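Pilin (Clostridioides difficile, PDB 6T8S) probably assembles as the major subunit into type IV pili, the thin protein fibres of the bacterial surface. Local coordinates at residues S9-N12 and K13-A17. Residues are numbered along the deposited sequence; the frame is centred on the assembly and turned at random.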
loop_
_atom_site.group_PDB
_atom_site.type_symbol
_atom_site.label_atom_id
_atom_site.label_comp_id
_atom_site.label_asym_id
_atom_site.label_seq_id
_atom_site.Cartn_x
_atom_site.Cartn_y
_atom_site.Cartn_z
ATOM N N SER A 9 -3.992 22.102 0.133
ATOM C CA SER A 9 -4.979 21.340 -0.686
ATOM C C SER A 9 -4.314 20.658 -1.898
ATOM O O SER A 9 -4.465 19.419 -2.028
ATOM C CB SER A 9 -6.116 22.242 -1.104
ATOM O OG SER A 9 -7.137 21.504 -1.760
ATOM N N ASN A 10 -3.623 21.421 -2.761
ATOM C CA ASN A 10 -3.013 20.918 -4.028
ATOM C C ASN A 10 -1.833 19.983 -3.753
ATOM O O ASN A 10 -1.752 18.914 -4.408
ATOM C CB ASN A 10 -2.538 22.041 -4.951
ATOM C CG ASN A 10 -3.441 22.175 -6.158
ATOM O OD1 ASN A 10 -3.011 21.952 -7.290
ATOM N ND2 ASN A 10 -4.708 22.479 -5.918
ATOM N N ILE A 11 -0.936 20.383 -2.852
ATOM C CA ILE A 11 0.214 19.551 -2.385
ATOM C C ILE A 11 -0.333 18.223 -1.840
ATOM O O ILE A 11 0.217 17.170 -2.204
ATOM C CB ILE A 11 1.061 20.305 -1.337
ATOM C CG1 ILE A 11 1.768 21.526 -1.940
ATOM C CG2 ILE A 11 2.043 19.366 -0.652
ATOM C CD1 ILE A 11 2.781 21.212 -3.017
ATOM N N ASN A 12 -1.381 18.268 -1.015
ATOM C CA ASN A 12 -1.948 17.063 -0.346
ATOM C C ASN A 12 -2.510 16.107 -1.408
ATOM O O ASN A 12 -2.296 14.894 -1.274
ATOM C CB ASN A 12 -2.978 17.424 0.731
ATOM C CG ASN A 12 -2.320 17.818 2.040
ATOM O OD1 ASN A 12 -1.096 17.812 2.144
ATOM N ND2 ASN A 12 -3.111 18.122 3.057
ATOM N N LYS A 13 -3.188 16.636 -2.424
ATOM C CA LYS A 13 -3.757 15.835 -3.541
ATOM C C LYS A 13 -2.601 15.180 -4.316
ATOM O O LYS A 13 -2.732 14.015 -4.697
ATOM C CB LYS A 13 -4.663 16.736 -4.396
ATOM C CG LYS A 13 -4.927 16.259 -5.820
ATOM C CD LYS A 13 -5.728 17.245 -6.674
ATOM C CE LYS A 13 -5.678 16.938 -8.160
ATOM N NZ LYS A 13 -5.537 18.176 -8.970
ATOM N N ALA A 14 -1.484 15.880 -4.537
ATOM C CA ALA A 14 -0.338 15.335 -5.303
ATOM C C ALA A 14 0.368 14.239 -4.490
ATOM O O ALA A 14 0.797 13.240 -5.077
ATOM C CB ALA A 14 0.600 16.453 -5.703
ATOM N N LYS A 15 0.432 14.357 -3.158
ATOM C CA LYS A 15 1.022 13.274 -2.315
ATOM C C LYS A 15 0.210 11.982 -2.490
ATOM O O LYS A 15 0.808 10.893 -2.603
ATOM C CB LYS A 15 1.043 13.703 -0.850
ATOM C CG LYS A 15 2.061 14.784 -0.546
ATOM C CD LYS A 15 2.061 15.209 0.895
ATOM C CE LYS A 15 3.306 15.989 1.248
ATOM N NZ LYS A 15 3.175 16.602 2.585
ATOM N N VAL A 16 -1.115 12.097 -2.482
ATOM C CA VAL A 16 -2.030 10.946 -2.741
ATOM C C VAL A 16 -1.741 10.385 -4.142
ATOM O O VAL A 16 -1.621 9.157 -4.279
ATOM C CB VAL A 16 -3.499 11.365 -2.545
ATOM C CG1 VAL A 16 -4.474 10.416 -3.213
ATOM C CG2 VAL A 16 -3.811 11.505 -1.060
ATOM N N ALA A 17 -1.619 11.238 -5.161
ATOM C CA ALA A 17 -1.363 10.770 -6.546
ATOM C C ALA A 17 -0.035 10.007 -6.587
ATOM O O ALA A 17 0.059 8.999 -7.299
ATOM C CB ALA A 17 -1.374 11.928 -7.513
#
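In Ile-11, chi1 of -66° sets CG2 opposite the backbone N, while in Lys-15 chi1 of -71° lays CG back beside its own N and the chain then runs out extended. Together these torsions bring the two side chains against each other one turn apart: the methyl CG2 of Ile-11 meets the aliphatic CE of Lys-15 at 4.1 Å, a light van der Waals touch in which the chains cross at a slant. The same rotation of Lys-15 brings its CG close to the carbonyl oxygen of Ile-11, 3.4 Å from Ile-11 O.

That carbonyl also accepts Lys-15 N at 3.0 Å, one of four successive i to i+4 bonds that define the first turns of helix 9-37. Lys-13 N reaches Ser-9 O at 3.1 Å and Ala-14 N reaches Asn-10 O at 3.0 Å. The bond from Val-16 N to Asn-12 O is longer, 3.3 Å, yet the straightest at its hydrogen (164°). Asn-12 O takes a second donor, NE2 of Gln-96, and Val-16 CG2 lies 3.7 Å from this same oxygen. Buried Val-16 also packs on Gln-96, Lys-99 and Leu-100, joining the long helix to helix 94-104.

A long N-terminal helix lying on an antiparallel sheet is the hallmark of type IV pilins. Chemically, the backbone bonds hold this largely exposed helix start, the Ile-11/Lys-15 touch adds a modest apolar contact, and the doubly gripped carbonyl of Asn-12 ties it to helix 94-104.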